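Local coordinates for protein 373aa long hypothetical citrate synthase (PDB 1VGP) that is of unproven function but probably belongs to the citrate synthase family of largely helical proteins, at residues A289-V292 with E293-G296; I239-R242 with L243-K246. All coordinates share one frame; numbering follows the deposited sequence.

Contact 1 of 2, residues A289-V292 with E293-G296; sequences AEKV and EEIG
A289 gives its backbone O to the N of E293 at 2.7 Å, the first of four i to i+4 hydrogen bonds that run from here to G296. Its methyl group is small enough to sit against F311 and I315 of helix 309-319 and F226 of helix 221-228. E290 comes next, its O bonded to E294 N at 2.8 Å. The E290 side chain stretches out straight and hands OE1 to the hydroxyl of Y286, one turn back. E290 CG passes 4.2 Å from E293 OE1, and the two carboxylate planes stand 45° apart. E293 turns its acid group to other partners, K268 through a salt bridge and Y260 through a hydrogen bond, which probably ease the charge of this buried glutamate. All this is about two turns of the α-helix 281-300, in a fold built mainly of helices, as in the citrate synthase family. K291 lies on a more open face, its chain bent at chi2 and chi4, and runs alongside E294, both heading out together. K291 NZ stays 3.7 Å from E294 OE2, a long salt bridge between an i, i+3 pair, while K291 O takes the bond from I295 N. V292 closes the segment; its chi1 of 179° sets CG2 beside the backbone N, where this branch meets I239, and the branched, apolar side chain also packs on M225 and V235. V292 O receives G296 N at 2.7 Å and also lies 3.5 Å from I295 CG2.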
# COMPACT_ATOMS: atom_id res chain seq x y z
N ALA A 289 30.43 8.47 18.88
CA ALA A 289 30.24 7.96 17.52
C ALA A 289 31.56 7.84 16.75
O ALA A 289 31.79 6.88 16.02
CB ALA A 289 29.27 8.87 16.78
N GLU A 290 32.44 8.83 16.91
CA GLU A 290 33.74 8.75 16.27
C GLU A 290 34.53 7.58 16.81
O GLU A 290 35.10 6.79 16.05
CB GLU A 290 34.51 10.05 16.47
CG GLU A 290 34.62 10.87 15.20
CD GLU A 290 35.09 12.28 15.44
OE1 GLU A 290 34.92 13.13 14.53
OE2 GLU A 290 35.63 12.54 16.54
N LYS A 291 34.56 7.45 18.13
CA LYS A 291 35.18 6.31 18.78
C LYS A 291 34.65 4.98 18.26
O LYS A 291 35.42 4.05 17.99
CB LYS A 291 34.97 6.40 20.29
CG LYS A 291 36.10 7.07 21.02
CD LYS A 291 37.16 6.05 21.40
CE LYS A 291 38.51 6.73 21.56
NZ LYS A 291 38.77 7.67 20.42
N VAL A 292 33.33 4.88 18.12
CA VAL A 292 32.71 3.68 17.56
C VAL A 292 33.09 3.50 16.09
O VAL A 292 33.38 2.38 15.67
CB VAL A 292 31.17 3.75 17.68
CG1 VAL A 292 30.55 2.51 17.08
CG2 VAL A 292 30.78 3.88 19.14
N GLU A 293 33.09 4.59 15.33
CA GLU A 293 33.48 4.54 13.92
C GLU A 293 34.89 3.99 13.80
O GLU A 293 35.18 3.13 12.96
CB GLU A 293 33.43 5.94 13.30
CG GLU A 293 33.77 5.97 11.81
CD GLU A 293 34.01 7.37 11.28
OE1 GLU A 293 33.77 8.34 12.02
OE2 GLU A 293 34.45 7.51 10.11
N GLU A 294 35.77 4.50 14.65
CA GLU A 294 37.18 4.12 14.64
C GLU A 294 37.34 2.61 14.85
O GLU A 294 37.88 1.92 13.98
CB GLU A 294 37.90 4.91 15.72
CG GLU A 294 39.41 4.77 15.70
CD GLU A 294 40.09 5.89 16.49
OE1 GLU A 294 41.33 5.82 16.67
OE2 GLU A 294 39.38 6.83 16.92
N ILE A 295 36.87 2.11 15.99
CA ILE A 295 37.08 0.70 16.33
C ILE A 295 36.21 -0.18 15.43
O ILE A 295 36.58 -1.31 15.10
CB ILE A 295 36.74 0.42 17.82
CG1 ILE A 295 37.09 -1.03 18.18
CG2 ILE A 295 35.26 0.68 18.08
CD1 ILE A 295 37.18 -1.28 19.67
N GLY A 296 35.05 0.35 15.05
CA GLY A 296 34.16 -0.37 14.16
C GLY A 296 34.81 -0.65 12.81
O GLY A 296 34.82 -1.80 12.35

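Contact 2 of 2, residues I239-R242 with L243-K246; sequences ILNR and LSNK
I239 and L243 run abreast, and I239 CG2 meets L243 CD1 at 3.9 Å. This is i to i+4 packing on one face of an α-helix, here the last turn of helix 235-244, and its apolar branches suit a face laid on helix 281-300. L240, three residues before L243, comes in across the leucine at an angle; the two CD1 atoms, of L240 and L243, also stand 3.9 Å apart. L243 CD1 is thus shared by both neighbours. L243 CG lies anti to the carbonyl carbon (chi1 -66°), which carries the branch back along the helix over I239 O, 3.3 Å from CG. Beneath these side chains, L243 N bonds to I239 O at 2.9 Å and S244 N to L240 O at 3.1 Å. Beyond S244 the chain leaves helical geometry at N245. S244 suits this helix end because its short side chain can fold back onto the backbone: with chi1 at 64°, OG sits between backbone N and carbonyl carbon and donates to N241 O at 2.8 Å, approaching from above the carbonyl plane, 37° out of it.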
# COMPACT_ATOMS: atom_id res chain seq x y z
N ILE A 239 31.57 -2.21 22.35
CA ILE A 239 31.55 -2.73 20.99
C ILE A 239 32.20 -4.10 20.92
O ILE A 239 31.70 -5.01 20.25
CB ILE A 239 32.26 -1.76 20.01
CG1 ILE A 239 31.25 -0.77 19.44
CG2 ILE A 239 32.89 -2.53 18.87
CD1 ILE A 239 31.15 0.49 20.24
N LEU A 240 33.31 -4.25 21.62
CA LEU A 240 34.02 -5.52 21.60
C LEU A 240 33.19 -6.58 22.28
O LEU A 240 33.19 -7.75 21.88
CB LEU A 240 35.39 -5.37 22.29
CG LEU A 240 36.62 -5.39 21.36
CD1 LEU A 240 36.24 -5.02 19.93
CD2 LEU A 240 37.66 -4.45 21.90
N ASN A 241 32.43 -6.19 23.30
CA ASN A 241 31.51 -7.12 23.91
C ASN A 241 30.44 -7.54 22.91
O ASN A 241 30.04 -8.70 22.86
CB ASN A 241 30.84 -6.50 25.13
CG ASN A 241 29.97 -7.49 25.86
OD1 ASN A 241 28.74 -7.39 25.86
ND2 ASN A 241 30.60 -8.50 26.48
N ARG A 242 29.98 -6.58 22.12
CA ARG A 242 28.92 -6.84 21.17
C ARG A 242 29.41 -7.84 20.12
O ARG A 242 28.71 -8.78 19.76
CB ARG A 242 28.52 -5.52 20.52
CG ARG A 242 27.10 -5.44 20.03
CD ARG A 242 26.39 -4.22 20.57
NE ARG A 242 25.03 -4.59 20.94
CZ ARG A 242 24.08 -4.84 20.06
NH1 ARG A 242 23.02 -5.58 20.39
NH2 ARG A 242 24.17 -4.34 18.84
N LEU A 243 30.64 -7.64 19.65
CA LEU A 243 31.18 -8.44 18.55
C LEU A 243 31.46 -9.87 18.98
O LEU A 243 31.33 -10.81 18.19
CB LEU A 243 32.47 -7.81 18.02
CG LEU A 243 32.32 -6.45 17.35
CD1 LEU A 243 33.68 -5.86 17.08
CD2 LEU A 243 31.52 -6.60 16.07
N SER A 244 31.84 -10.03 20.24
CA SER A 244 32.28 -11.33 20.74
C SER A 244 31.13 -12.32 20.82
O SER A 244 31.34 -13.52 20.67
CB SER A 244 32.91 -11.18 22.12
OG SER A 244 31.94 -10.73 23.05
N ASN A 245 29.92 -11.84 21.07
CA ASN A 245 28.77 -12.72 20.99
C ASN A 245 27.82 -12.27 19.92
O ASN A 245 26.79 -11.64 20.19
CB ASN A 245 28.07 -12.85 22.35
CG ASN A 245 28.04 -11.56 23.10
OD1 ASN A 245 27.84 -10.50 22.52
ND2 ASN A 245 28.23 -11.63 24.41
N LYS A 246 28.13 -12.67 18.70
CA LYS A 246 28.01 -11.88 17.49
C LYS A 246 26.77 -11.03 17.34
O LYS A 246 25.78 -11.45 16.72
CB LYS A 246 28.16 -12.83 16.31
CG LYS A 246 28.14 -14.31 16.74
CD LYS A 246 28.96 -15.20 15.81
CE LYS A 246 29.22 -16.57 16.45
NZ LYS A 246 29.41 -17.64 15.43

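How the contacts relate
Contact 2 closes before contact 1 opens along the chain, yet the two helices that carry them, 235-244 and 281-300, pack against each other. The centres of the two contacts are about 14 Å apart. The closest approaches between the two contacts are apolar: V292 CG2 of contact 1 lies 3.6 Å from I239 CD1 of contact 2, I295 CD1 lies 3.9 Å from L240 CD1, and I295 CG2 lies 4.1 Å from I239 CG2. I239 is therefore the residue of contact 2 that faces both V292 and I295. Contact 1 is mostly buried and contact 2 mostly at the surface, with both on the same side of the chain's centre.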